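Local coordinates for glucuronoarabinoxylan endo-1,4-beta-xylanase (Clostridium papyrosolvens, PDB 4FMV), which cleaves internal beta-1,4 linkages in xylan, this chain being the catalytic region of a larger family 30, subfamily 8 glycoside hydrolase with altered substrate specificity, at residues Ile189-Thr194 against Gln220-Gly225; Met244-Glu249 against Tyr262-Ile267; Ser314-Asp319 against Val323-Asn328. One frame throughout, in Å; residues are numbered along the deposited sequence.

Interaction 1. Residues Ile189-Thr194 against Gln220-Gly225; sequences ILNDAT and QQKSAG
Lys222 lays the aliphatic part of its side chain across the carbonyl of Leu190, joining two neighbouring helix ends on the outer layer of the (beta/alpha)8 barrel. Lys222 CG, CD and CE file past Leu190 O, CE nearest at 3.4 Å. The fit begins closer to the backbone, where Leu190 CB rests 4.1 Å from Lys222 CG. A bend at the second torsion of Lys222 (chi2 -70°) swings the rest of the chain across the carbonyl, and beyond it the chain runs extended. The ammonium group does not meet the carbonyl directly: water 1 stands between them, donating to Leu190 O at 2.7 Å and accepting from Lys222 NZ at 3.0 Å. The methylenes of the lysine thus lie over the carbonyl oxygen while its ammonium group reaches the same oxygen through the water. Alongside, Asn191 OD1 comes only to 4.3 Å from Lys222 CE, a loose approach.

One shell further out, the side chain of Leu190, which is buried, touches Leu196, Met199, Tyr216 and Leu218, and Leu196 also touches Lys222. Two helices meet around the 189-194 segment: helix 183-190 is closed by a turn in which Asp192 N reaches Ile189 O at 3.2 Å, and the same Asp192 is the N-cap of helix 193-198, with OD2 bonded to Ala195 N and OD1 paired with Lys163. On the other segment, helix 217-221 stops and the chain turns toward strand 227-232. Ser223 fastens that turn, its OG donating to Gln220 O at 2.8 Å from 29° off the carbonyl plane.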
ATOM      1  N   ILE A 189     -12.980 -16.414   0.172  1.00 10.41           N
ATOM      2  CA  ILE A 189     -12.033 -16.534  -0.938  1.00  9.33           C
ATOM      3  C   ILE A 189     -10.911 -17.506  -0.558  1.00 13.60           C
ATOM      4  O   ILE A 189     -10.584 -18.435  -1.312  1.00 14.51           O
ATOM      5  CB  ILE A 189     -11.426 -15.149  -1.298  1.00  7.38           C
ATOM      6  CG1 ILE A 189     -12.517 -14.210  -1.816  1.00  6.59           C
ATOM      7  CG2 ILE A 189     -10.301 -15.280  -2.323  1.00  7.08           C
ATOM      8  CD1 ILE A 189     -12.113 -12.767  -1.788  1.00  8.34           C
ATOM      9  N   LEU A 190     -10.322 -17.298   0.618  1.00 13.55           N
ATOM     10  CA  LEU A 190      -9.201 -18.137   1.048  1.00 13.74           C
ATOM     11  C   LEU A 190      -9.615 -19.602   1.255  1.00 15.29           C
ATOM     12  O   LEU A 190      -8.812 -20.512   1.021  1.00 14.16           O
ATOM     13  CB  LEU A 190      -8.537 -17.556   2.316  1.00 13.02           C
ATOM     14  CG  LEU A 190      -8.044 -16.108   2.160  1.00 13.03           C
ATOM     15  CD1 LEU A 190      -7.430 -15.561   3.460  1.00 13.33           C
ATOM     16  CD2 LEU A 190      -7.042 -16.027   1.019  1.00  9.87           C
ATOM     17  N   ASN A 191     -10.862 -19.834   1.665  1.00 14.42           N
ATOM     18  CA  ASN A 191     -11.325 -21.208   1.934  1.00 18.11           C
ATOM     19  C   ASN A 191     -11.878 -21.923   0.709  1.00 17.62           C
ATOM     20  O   ASN A 191     -12.327 -23.075   0.793  1.00 16.72           O
ATOM     21  CB  ASN A 191     -12.403 -21.223   3.018  1.00 19.64           C
ATOM     22  CG  ASN A 191     -11.863 -20.861   4.370  1.00 19.70           C
ATOM     23  OD1 ASN A 191     -10.747 -21.260   4.736  1.00 18.54           O
ATOM     24  ND2 ASN A 191     -12.646 -20.088   5.128  1.00 17.99           N
ATOM     25  N   ASP A 192     -11.893 -21.235  -0.425  1.00 13.13           N
ATOM     26  CA  ASP A 192     -12.376 -21.875  -1.634  1.00 13.30           C
ATOM     27  C   ASP A 192     -11.202 -21.997  -2.568  1.00 13.85           C
ATOM     28  O   ASP A 192     -10.551 -20.999  -2.883  1.00 13.78           O
ATOM     29  CB  ASP A 192     -13.507 -21.078  -2.287  1.00 12.36           C
ATOM     30  CG  ASP A 192     -14.057 -21.763  -3.541  1.00 14.47           C
ATOM     31  OD1 ASP A 192     -14.973 -22.590  -3.411  1.00 16.92           O
ATOM     32  OD2 ASP A 192     -13.567 -21.479  -4.657  1.00 14.54           O
ATOM     33  N   ALA A 193     -10.938 -23.215  -3.011  1.00 12.64           N
ATOM     34  CA  ALA A 193      -9.789 -23.489  -3.870  1.00 16.46           C
ATOM     35  C   ALA A 193      -9.811 -22.713  -5.196  1.00 14.66           C
ATOM     36  O   ALA A 193      -8.778 -22.204  -5.650  1.00 14.72           O
ATOM     37  CB  ALA A 193      -9.654 -25.013  -4.115  1.00 19.55           C
ATOM     38  N   THR A 194     -10.983 -22.628  -5.814  1.00 13.87           N
ATOM     39  CA  THR A 194     -11.139 -21.899  -7.071  1.00 13.14           C
ATOM     40  C   THR A 194     -10.982 -20.394  -6.879  1.00 14.90           C
ATOM     41  O   THR A 194     -10.227 -19.736  -7.600  1.00 17.40           O
ATOM     42  CB  THR A 194     -12.512 -22.201  -7.745  1.00 15.12           C
ATOM     43  OG1 THR A 194     -12.642 -23.610  -7.968  1.00 16.45           O
ATOM     44  CG2 THR A 194     -12.618 -21.495  -9.071  1.00 15.41           C
ATOM     45  N   GLN A 220      -1.906 -16.394   5.862  1.00 13.98           N
ATOM     46  CA  GLN A 220      -0.550 -16.950   5.921  1.00 14.74           C
ATOM     47  C   GLN A 220      -0.532 -18.423   5.546  1.00 16.27           C
ATOM     48  O   GLN A 220       0.344 -18.875   4.817  1.00 19.83           O
ATOM     49  CB  GLN A 220       0.095 -16.749   7.305  1.00 17.23           C
ATOM     50  CG  GLN A 220       0.383 -15.283   7.617  1.00 17.97           C
ATOM     51  CD  GLN A 220       1.276 -14.621   6.565  1.00 15.76           C
ATOM     52  OE1 GLN A 220       2.159 -15.266   5.972  1.00 15.75           O
ATOM     53  NE2 GLN A 220       1.060 -13.335   6.342  1.00 12.92           N
ATOM     54  N   GLN A 221      -1.499 -19.184   6.032  1.00 15.63           N
ATOM     55  CA  GLN A 221      -1.492 -20.604   5.719  1.00 17.54           C
ATOM     56  C   GLN A 221      -1.848 -20.838   4.241  1.00 18.39           C
ATOM     57  O   GLN A 221      -1.445 -21.831   3.649  1.00 15.71           O
ATOM     58  CB  GLN A 221      -2.388 -21.375   6.689  1.00 22.50           C
ATOM     59  CG  GLN A 221      -3.788 -21.649   6.207  1.00 31.45           C
ATOM     60  CD  GLN A 221      -4.473 -22.730   7.046  1.00 38.98           C
ATOM     61  OE1 GLN A 221      -3.905 -23.212   8.033  1.00 44.49           O
ATOM     62  NE2 GLN A 221      -5.691 -23.116   6.657  1.00 34.58           N
ATOM     63  N   LYS A 222      -2.602 -19.902   3.667  1.00 16.49           N
ATOM     64  CA  LYS A 222      -3.039 -19.909   2.262  1.00 17.28           C
ATOM     65  C   LYS A 222      -2.179 -19.056   1.308  1.00 17.12           C
ATOM     66  O   LYS A 222      -2.596 -18.786   0.185  1.00 16.45           O
ATOM     67  CB  LYS A 222      -4.532 -19.530   2.114  1.00 15.81           C
ATOM     68  CG  LYS A 222      -5.533 -20.331   2.974  1.00 16.28           C
ATOM     69  CD  LYS A 222      -5.707 -21.772   2.538  1.00 16.42           C
ATOM     70  CE  LYS A 222      -6.945 -22.384   3.203  1.00 20.57           C
ATOM     71  NZ  LYS A 222      -7.174 -23.840   2.874  1.00 18.38           N
ATOM     72  N   SER A 223      -1.058 -18.533   1.789  1.00 14.94           N
ATOM     73  CA  SER A 223      -0.342 -17.465   1.089  1.00 14.29           C
ATOM     74  C   SER A 223       0.598 -17.866  -0.055  1.00 16.91           C
ATOM     75  O   SER A 223       1.245 -16.997  -0.641  1.00 18.03           O
ATOM     76  CB  SER A 223       0.474 -16.650   2.090  1.00 14.93           C
ATOM     77  OG  SER A 223       1.480 -17.462   2.688  1.00 16.77           O
ATOM     78  N   ALA A 224       0.719 -19.151  -0.360  1.00 17.79           N
ATOM     79  CA  ALA A 224       1.642 -19.550  -1.425  1.00 19.27           C
ATOM     80  C   ALA A 224       1.235 -18.935  -2.776  1.00 17.42           C
ATOM     81  O   ALA A 224       0.133 -19.188  -3.284  1.00 18.69           O
ATOM     82  CB  ALA A 224       1.697 -21.069  -1.533  1.00 17.66           C
ATOM     83  N   GLY A 225       2.151 -18.191  -3.386  1.00 14.34           N
ATOM     84  CA  GLY A 225       1.876 -17.541  -4.657  1.00 15.58           C
ATOM     85  C   GLY A 225       1.057 -16.259  -4.561  1.00 16.07           C
ATOM     86  O   GLY A 225       0.695 -15.666  -5.584  1.00 14.82           O
TER
HETATM   87  O   HOH W   1      -8.439 -23.103   0.285  1.00 17.71           O

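Interaction 2. Residues Met244-Glu249 against Tyr262-Ile267; sequences MNMSKE and YIYWWI
Glu249 reaches Tyr262 because its CG stands anti to the backbone N (chi1 -176°) and the chain beyond runs straight out from helix 240-255. Met246, one helical turn earlier, takes the same course (chi1 175°) and arrives at Tyr264. Each of these extended chains crosses its tyrosine at about a right angle, yet the chemistry of the two meetings differs.

In the first, Tyr262 OH donates to Glu249 OE2 at 2.8 Å. The oxygen lies at the edge of the phenol ring, in its plane, whereas the hydroxyl meets the carboxylate on its anti side and 27° out of plane. The second carboxylate oxygen, OE1, is taken by a salt bridge to Lys233. Held at both oxygens, the buried carboxylate has limited freedom to turn, and the lysine probably favours its ionised form.

Helix 240-255 and strand 261-266 are the last two elements of a beta-alpha-beta unit of the (beta/alpha)8 barrel, opened by strand 227-232. Tyr262 and Tyr264, two residues apart on the strand, both carry their rings into the layer between barrel wall and helix.

The second meeting is apolar. Met246 places CE 3.8 Å from Tyr264 CD1, and SD is 4.1 Å from CE1 of the same ring, an oblique Met-aromatic contact. Phe235, Arg283 and Val286 pack around the methionine. Tyr264 itself is held at its far end, where OH bonds with Asn271 O and Phe235 N.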
ATOM      1  N   MET A 244       3.600  10.411  14.076  1.00 13.75           N
ATOM      2  CA  MET A 244       3.914   9.197  14.843  1.00 13.01           C
ATOM      3  C   MET A 244       2.894   8.073  14.624  1.00 14.42           C
ATOM      4  O   MET A 244       3.261   6.901  14.505  1.00 11.92           O
ATOM      5  CB  MET A 244       4.008   9.516  16.331  1.00 15.45           C
ATOM      6  CG  MET A 244       5.171  10.443  16.686  1.00 16.23           C
ATOM      7  SD  MET A 244       6.738   9.646  16.302  1.00 16.89           S
ATOM      8  CE  MET A 244       7.177  10.380  14.723  1.00 12.51           C
ATOM      9  N   ASN A 245       1.614   8.428  14.581  1.00 12.71           N
ATOM     10  CA  ASN A 245       0.582   7.440  14.303  1.00 13.68           C
ATOM     11  C   ASN A 245       0.843   6.750  12.988  1.00 11.41           C
ATOM     12  O   ASN A 245       0.662   5.544  12.879  1.00 10.20           O
ATOM     13  CB  ASN A 245      -0.795   8.086  14.239  1.00 11.86           C
ATOM     14  CG  ASN A 245      -1.320   8.445  15.599  1.00 13.13           C
ATOM     15  OD1 ASN A 245      -0.943   7.836  16.601  1.00 13.52           O
ATOM     16  ND2 ASN A 245      -2.201   9.439  15.647  1.00 15.54           N
ATOM     17  N   MET A 246       1.243   7.534  11.987  1.00 10.09           N
ATOM     18  CA  MET A 246       1.468   7.011  10.634  1.00  9.95           C
ATOM     19  C   MET A 246       2.760   6.203  10.562  1.00 10.78           C
ATOM     20  O   MET A 246       2.765   5.124   9.990  1.00 10.38           O
ATOM     21  CB  MET A 246       1.465   8.130   9.582  1.00  7.96           C
ATOM     22  CG  MET A 246       1.818   7.677   8.171  1.00  9.98           C
ATOM     23  SD  MET A 246       1.821   9.045   6.976  1.00 11.25           S
ATOM     24  CE  MET A 246       2.425   8.189   5.516  1.00  4.85           C
ATOM     25  N   SER A 247       3.833   6.719  11.163  1.00 13.43           N
ATOM     26  CA  SER A 247       5.111   5.986  11.247  1.00 11.58           C
ATOM     27  C   SER A 247       4.853   4.618  11.852  1.00 13.81           C
ATOM     28  O   SER A 247       5.228   3.595  11.284  1.00 11.50           O
ATOM     29  CB  SER A 247       6.118   6.737  12.129  1.00  8.72           C
ATOM     30  OG  SER A 247       6.570   7.953  11.520  1.00 11.04           O
ATOM     31  N   LYS A 248       4.211   4.610  13.021  1.00 13.23           N
ATOM     32  CA  LYS A 248       3.980   3.373  13.759  1.00  7.76           C
ATOM     33  C   LYS A 248       3.097   2.371  12.999  1.00  7.99           C
ATOM     34  O   LYS A 248       3.370   1.183  13.002  1.00 10.84           O
ATOM     35  CB  LYS A 248       3.402   3.672  15.135  1.00 12.49           C
ATOM     36  CG  LYS A 248       2.790   2.433  15.828  1.00 18.28           C
ATOM     37  CD  LYS A 248       3.685   1.815  16.866  1.00 21.04           C
ATOM     38  CE  LYS A 248       2.846   1.154  17.981  1.00 21.96           C
ATOM     39  NZ  LYS A 248       1.805   0.175  17.508  1.00 19.77           N
ATOM     40  N   GLU A 249       2.031   2.834  12.360  1.00 10.05           N
ATOM     41  CA  GLU A 249       1.177   1.922  11.599  1.00 11.58           C
ATOM     42  C   GLU A 249       1.888   1.240  10.421  1.00 11.37           C
ATOM     43  O   GLU A 249       1.674   0.048  10.145  1.00 10.92           O
ATOM     44  CB  GLU A 249      -0.065   2.643  11.088  1.00 12.27           C
ATOM     45  CG  GLU A 249      -1.022   1.704  10.372  1.00 11.32           C
ATOM     46  CD  GLU A 249      -2.325   2.393  10.072  1.00 12.56           C
ATOM     47  OE1 GLU A 249      -3.111   2.634  11.008  1.00 16.22           O
ATOM     48  OE2 GLU A 249      -2.551   2.713   8.906  1.00 14.50           O
ATOM     49  N   TYR A 262       2.420  -1.140   1.511  1.00 10.09           N
ATOM     50  CA  TYR A 262       1.560  -0.205   2.239  1.00 11.42           C
ATOM     51  C   TYR A 262       1.321   0.983   1.308  1.00 11.63           C
ATOM     52  O   TYR A 262       2.264   1.690   0.929  1.00 11.76           O
ATOM     53  CB  TYR A 262       2.208   0.235   3.560  1.00 10.72           C
ATOM     54  CG  TYR A 262       1.343   1.156   4.434  1.00  8.96           C
ATOM     55  CD1 TYR A 262       1.174   2.501   4.112  1.00  9.29           C
ATOM     56  CD2 TYR A 262       0.732   0.679   5.586  1.00  9.19           C
ATOM     57  CE1 TYR A 262       0.426   3.346   4.910  1.00 10.43           C
ATOM     58  CE2 TYR A 262      -0.046   1.520   6.391  1.00 11.99           C
ATOM     59  CZ  TYR A 262      -0.199   2.851   6.035  1.00 11.10           C
ATOM     60  OH  TYR A 262      -0.957   3.691   6.830  1.00 10.41           O
ATOM     61  N   ILE A 263       0.065   1.199   0.922  0.50  9.68           N
ATOM     62  CA  ILE A 263      -0.254   2.237  -0.056  0.50  8.59           C
ATOM     63  C   ILE A 263      -1.173   3.285   0.556  0.50  8.72           C
ATOM     64  O   ILE A 263      -2.271   2.974   1.003  0.50  6.84           O
ATOM     65  CB  ILE A 263      -0.924   1.651  -1.329  0.50  7.01           C
ATOM     66  CG1 ILE A 263       0.014   0.682  -2.054  0.50  6.29           C
ATOM     67  CG2 ILE A 263      -1.378   2.766  -2.284  0.50  6.37           C
ATOM     68  CD1 ILE A 263      -0.365  -0.798  -1.897  0.50  2.91           C
ATOM     69  N   TYR A 264      -0.702   4.527   0.574  1.00  6.22           N
ATOM     70  CA  TYR A 264      -1.455   5.661   1.085  1.00 10.34           C
ATOM     71  C   TYR A 264      -2.670   5.955   0.184  1.00  9.16           C
ATOM     72  O   TYR A 264      -2.750   5.522  -0.958  1.00  8.93           O
ATOM     73  CB  TYR A 264      -0.530   6.907   1.200  1.00  8.14           C
ATOM     74  CG  TYR A 264      -1.048   8.025   2.094  1.00  9.23           C
ATOM     75  CD1 TYR A 264      -0.758   8.045   3.456  1.00  9.42           C
ATOM     76  CD2 TYR A 264      -1.816   9.075   1.571  1.00  7.69           C
ATOM     77  CE1 TYR A 264      -1.224   9.066   4.276  1.00 11.23           C
ATOM     78  CE2 TYR A 264      -2.305  10.101   2.395  1.00  7.54           C
ATOM     79  CZ  TYR A 264      -1.996  10.087   3.742  1.00 12.06           C
ATOM     80  OH  TYR A 264      -2.479  11.073   4.571  1.00 11.44           O
ATOM     81  N   TRP A 265      -3.604   6.713   0.724  1.00  7.58           N
ATOM     82  CA  TRP A 265      -4.748   7.232  -0.010  1.00  8.39           C
ATOM     83  C   TRP A 265      -4.280   8.375  -0.957  1.00 11.48           C
ATOM     84  O   TRP A 265      -3.121   8.389  -1.396  1.00 12.44           O
ATOM     85  CB  TRP A 265      -5.860   7.631   0.974  1.00  7.06           C
ATOM     86  CG  TRP A 265      -7.134   8.171   0.392  1.00  9.90           C
ATOM     87  CD1 TRP A 265      -7.917   9.152   0.940  1.00 10.73           C
ATOM     88  CD2 TRP A 265      -7.794   7.772  -0.827  1.00 11.60           C
ATOM     89  NE1 TRP A 265      -9.008   9.393   0.137  1.00 10.72           N
ATOM     90  CE2 TRP A 265      -8.956   8.563  -0.953  1.00 12.29           C
ATOM     91  CE3 TRP A 265      -7.512   6.835  -1.823  1.00 11.69           C
ATOM     92  CZ2 TRP A 265      -9.832   8.444  -2.035  1.00 13.26           C
ATOM     93  CZ3 TRP A 265      -8.388   6.716  -2.899  1.00  9.79           C
ATOM     94  CH2 TRP A 265      -9.532   7.518  -2.995  1.00  9.09           C
ATOM     95  N   TRP A 266      -5.218   9.180  -1.442  1.00  8.21           N
ATOM     96  CA  TRP A 266      -4.976  10.082  -2.558  1.00  6.35           C
ATOM     97  C   TRP A 266      -3.941  11.199  -2.367  1.00 11.24           C
ATOM     98  O   TRP A 266      -3.627  11.622  -1.241  1.00  9.68           O
ATOM     99  CB  TRP A 266      -6.315  10.650  -3.076  1.00  7.35           C
ATOM    100  CG  TRP A 266      -7.134  11.408  -2.065  1.00 10.75           C
ATOM    101  CD1 TRP A 266      -6.748  11.825  -0.808  1.00 12.66           C
ATOM    102  CD2 TRP A 266      -8.499  11.827  -2.222  1.00 13.96           C
ATOM    103  NE1 TRP A 266      -7.790  12.486  -0.187  1.00 12.79           N
ATOM    104  CE2 TRP A 266      -8.874  12.497  -1.031  1.00 14.37           C
ATOM    105  CE3 TRP A 266      -9.435  11.700  -3.253  1.00 15.90           C
ATOM    106  CZ2 TRP A 266     -10.142  13.043  -0.853  1.00 14.53           C
ATOM    107  CZ3 TRP A 266     -10.703  12.239  -3.075  1.00 17.32           C
ATOM    108  CH2 TRP A 266     -11.042  12.908  -1.884  1.00 17.35           C
ATOM    109  N   ILE A 267      -3.399  11.670  -3.493  1.00 10.59           N
ATOM    110  CA  ILE A 267      -2.227  12.527  -3.453  1.00 10.03           C
ATOM    111  C   ILE A 267      -2.517  14.014  -3.279  1.00 11.65           C
ATOM    112  O   ILE A 267      -2.113  14.586  -2.259  1.00 13.26           O
ATOM    113  CB  ILE A 267      -1.273  12.318  -4.652  1.00 11.18           C
ATOM    114  CG1 ILE A 267      -0.648  10.916  -4.602  1.00  8.14           C
ATOM    115  CG2 ILE A 267      -0.184  13.373  -4.622  1.00  6.66           C
ATOM    116  CD1 ILE A 267      -0.176  10.401  -5.981  1.00  6.54           C
TER

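Interaction 3. Residues Ser314-Asp319 against Val323-Asn328; sequences SAYTGD and VIVAIN
Tyr316 and Val323 face each other across two antiparallel strands, with Tyr316 CB 4.3 Å from Val323 CB on one side of the sheet. The tyrosine does not rise straight from its strand. With CG beside the backbone N (chi1 -47°), the ring leans back along the sheet toward Ser314, which projects from the same side. Tyr316 CE1 comes obliquely to within 4.3 Å of Val325 CG2, and Val323 O lies near the ring plane, at its edge. Tyr316 OH then meets Ser314 OG at 2.7 Å. Ser314 presents that hydroxyl from between its backbone N and carbonyl carbon (chi1 52°), a rotation that suits both the phenol and water 2, which is 2.6 Å from OG and donates to Val325 O. The phenol, the serine hydroxyl and the water thus form a short polar chain beside Val325, at residues that are themselves buried.

On the reverse side the pairing is slighter: Ala315 CB touches Ile324 CG1 at 4.2 Å. Because Ala315 and Ile324 form a non-hydrogen-bonded pair, their backbones draw close, and Ala315 CA makes a CA-H...O contact with Val323 O at 3.1 Å.

The backbone ladder holds these orientations in register. Ser314 and Val325 exchange two hydrogen bonds, each 3.0 Å between N and O, and Tyr316 and Val323 exchange two more. Strand 299-303 flanks the first strand and strand 380-387 the second. Val255 and Met254 of helix 240-255 lie against Ser314 and Tyr316. This ladder, running at 162° between strand directions, is that of an antiparallel beta hairpin, here within the beta-rich side domain that accompanies the catalytic barrel in family 30 hydrolases.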
ATOM      1  N   SER A 314      12.208  -2.012  12.498  1.00 11.25           N
ATOM      2  CA  SER A 314      12.142  -3.096  11.516  1.00 11.86           C
ATOM      3  C   SER A 314      13.377  -3.016  10.649  1.00 13.43           C
ATOM      4  O   SER A 314      14.081  -2.023  10.699  1.00 13.52           O
ATOM      5  CB  SER A 314      10.864  -3.022  10.670  1.00 13.13           C
ATOM      6  OG  SER A 314      10.662  -1.743  10.081  1.00 12.67           O
ATOM      7  N   ALA A 315      13.653  -4.062   9.877  1.00 14.78           N
ATOM      8  CA  ALA A 315      14.867  -4.110   9.062  1.00 15.49           C
ATOM      9  C   ALA A 315      14.634  -4.881   7.759  1.00 14.27           C
ATOM     10  O   ALA A 315      13.756  -5.729   7.691  1.00 13.15           O
ATOM     11  CB  ALA A 315      16.025  -4.724   9.869  1.00 15.75           C
ATOM     12  N   TYR A 316      15.413  -4.574   6.724  1.00 13.83           N
ATOM     13  CA  TYR A 316      15.186  -5.115   5.381  1.00 12.58           C
ATOM     14  C   TYR A 316      16.525  -5.271   4.667  1.00 14.70           C
ATOM     15  O   TYR A 316      17.485  -4.579   5.004  1.00 17.06           O
ATOM     16  CB  TYR A 316      14.290  -4.158   4.570  1.00 10.58           C
ATOM     17  CG  TYR A 316      13.079  -3.701   5.341  1.00 11.77           C
ATOM     18  CD1 TYR A 316      13.201  -2.747   6.353  1.00 12.61           C
ATOM     19  CD2 TYR A 316      11.820  -4.251   5.099  1.00  9.59           C
ATOM     20  CE1 TYR A 316      12.098  -2.334   7.095  1.00 14.72           C
ATOM     21  CE2 TYR A 316      10.710  -3.854   5.851  1.00 11.70           C
ATOM     22  CZ  TYR A 316      10.868  -2.892   6.847  1.00 12.78           C
ATOM     23  OH  TYR A 316       9.801  -2.470   7.592  1.00 16.28           O
ATOM     24  N   THR A 317      16.602  -6.175   3.689  1.00 13.89           N
ATOM     25  CA  THR A 317      17.817  -6.309   2.880  1.00 14.78           C
ATOM     26  C   THR A 317      17.481  -6.527   1.417  1.00 16.22           C
ATOM     27  O   THR A 317      16.406  -7.016   1.079  1.00 16.38           O
ATOM     28  CB  THR A 317      18.709  -7.512   3.292  1.00 23.89           C
ATOM     29  OG1 THR A 317      17.957  -8.730   3.183  1.00 24.13           O
ATOM     30  CG2 THR A 317      19.228  -7.363   4.698  1.00 26.16           C
ATOM     31  N   GLY A 318      18.433  -6.185   0.554  1.00 18.19           N
ATOM     32  CA  GLY A 318      18.348  -6.480  -0.864  1.00 18.70           C
ATOM     33  C   GLY A 318      19.388  -5.641  -1.578  1.00 17.88           C
ATOM     34  O   GLY A 318      19.896  -4.689  -0.994  1.00 15.57           O
ATOM     35  N   ASP A 319      19.695  -5.981  -2.829  1.00 20.15           N
ATOM     36  CA  ASP A 319      20.666  -5.211  -3.621  1.00 23.30           C
ATOM     37  C   ASP A 319      21.939  -4.874  -2.831  1.00 23.24           C
ATOM     38  O   ASP A 319      22.465  -3.757  -2.929  1.00 22.88           O
ATOM     39  CB  ASP A 319      20.033  -3.926  -4.169  1.00 24.37           C
ATOM     40  CG  ASP A 319      20.907  -3.233  -5.192  1.00 26.96           C
ATOM     41  OD1 ASP A 319      21.569  -3.939  -5.975  1.00 28.93           O
ATOM     42  OD2 ASP A 319      20.938  -1.983  -5.208  1.00 26.64           O
ATOM     43  N   VAL A 323      18.795  -2.055   5.403  1.00 14.51           N
ATOM     44  CA  VAL A 323      17.955  -0.932   5.793  1.00 13.58           C
ATOM     45  C   VAL A 323      17.303  -1.193   7.157  1.00 15.47           C
ATOM     46  O   VAL A 323      16.697  -2.259   7.367  1.00 15.57           O
ATOM     47  CB  VAL A 323      16.842  -0.673   4.753  1.00 12.78           C
ATOM     48  CG1 VAL A 323      16.012   0.519   5.167  1.00 10.10           C
ATOM     49  CG2 VAL A 323      17.445  -0.449   3.352  1.00 12.26           C
ATOM     50  N   ILE A 324      17.449  -0.230   8.072  1.00 12.54           N
ATOM     51  CA  ILE A 324      16.834  -0.266   9.408  1.00  9.39           C
ATOM     52  C   ILE A 324      15.994   0.992   9.575  1.00 12.83           C
ATOM     53  O   ILE A 324      16.484   2.112   9.384  1.00 14.87           O
ATOM     54  CB  ILE A 324      17.883  -0.291  10.538  1.00 11.18           C
ATOM     55  CG1 ILE A 324      18.763  -1.535  10.425  1.00  9.60           C
ATOM     56  CG2 ILE A 324      17.212  -0.222  11.919  1.00 10.61           C
ATOM     57  CD1 ILE A 324      20.089  -1.416  11.173  1.00 14.64           C
ATOM     58  N   VAL A 325      14.722   0.799   9.904  1.00 12.93           N
ATOM     59  CA  VAL A 325      13.806   1.895  10.169  1.00 10.96           C
ATOM     60  C   VAL A 325      13.480   1.865  11.650  1.00 13.38           C
ATOM     61  O   VAL A 325      12.916   0.877  12.169  1.00 12.49           O
ATOM     62  CB  VAL A 325      12.514   1.772   9.328  1.00  7.35           C
ATOM     63  CG1 VAL A 325      11.504   2.882   9.685  1.00  8.64           C
ATOM     64  CG2 VAL A 325      12.850   1.785   7.833  1.00  6.99           C
ATOM     65  N   ALA A 326      13.852   2.940  12.335  1.00 12.14           N
ATOM     66  CA  ALA A 326      13.681   3.025  13.787  1.00 11.87           C
ATOM     67  C   ALA A 326      12.854   4.246  14.154  1.00 10.52           C
ATOM     68  O   ALA A 326      13.215   5.379  13.827  1.00 13.83           O
ATOM     69  CB  ALA A 326      15.035   3.056  14.480  1.00 11.78           C
ATOM     70  N   ILE A 327      11.733   4.000  14.825  1.00  8.99           N
ATOM     71  CA  ILE A 327      10.787   5.040  15.195  1.00  9.52           C
ATOM     72  C   ILE A 327      10.863   5.273  16.696  1.00 14.98           C
ATOM     73  O   ILE A 327      10.816   4.321  17.455  1.00 14.22           O
ATOM     74  CB  ILE A 327       9.344   4.617  14.845  1.00  8.47           C
ATOM     75  CG1 ILE A 327       9.214   4.333  13.343  1.00 10.37           C
ATOM     76  CG2 ILE A 327       8.341   5.699  15.296  1.00  6.75           C
ATOM     77  CD1 ILE A 327       8.064   3.417  12.966  1.00  8.34           C
ATOM     78  N   ASN A 328      11.029   6.525  17.126  1.00 18.62           N
ATOM     79  CA  ASN A 328      10.954   6.843  18.556  1.00 18.75           C
ATOM     80  C   ASN A 328       9.752   7.748  18.822  1.00 16.36           C
ATOM     81  O   ASN A 328       9.801   8.938  18.511  1.00 15.08           O
ATOM     82  CB  ASN A 328      12.251   7.529  19.010  1.00 17.09           C
ATOM     83  CG  ASN A 328      12.173   8.066  20.430  1.00 17.71           C
ATOM     84  OD1 ASN A 328      11.340   7.630  21.232  1.00 17.74           O
ATOM     85  ND2 ASN A 328      13.062   9.012  20.757  1.00 16.17           N
TER
HETATM   86  O   HOH W   2       9.936   0.256  11.549  1.00 11.26           O

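Interactions 2 and 3 share a boundary, whereas interaction 1 stands apart from both. Interaction 2 ties barrel wall to helix 240-255, and the same helix carries on to the side domain. There Ile327 CD1 packs 3.3 Å from Ser247 O, and Met244 SD lies 3.8 Å from Asn328 O. The centres of these two contacts are about 17 Å apart; that of interaction 1 is about 27 Å from interaction 2 and 29 Å from interaction 3. In (beta/alpha)8 hydrolases the active site lies at the C-terminal ends of the barrel strands; interaction 1, where the end of helix 217-221 turns back toward the start of strand 227-232, probably lies on the opposite side.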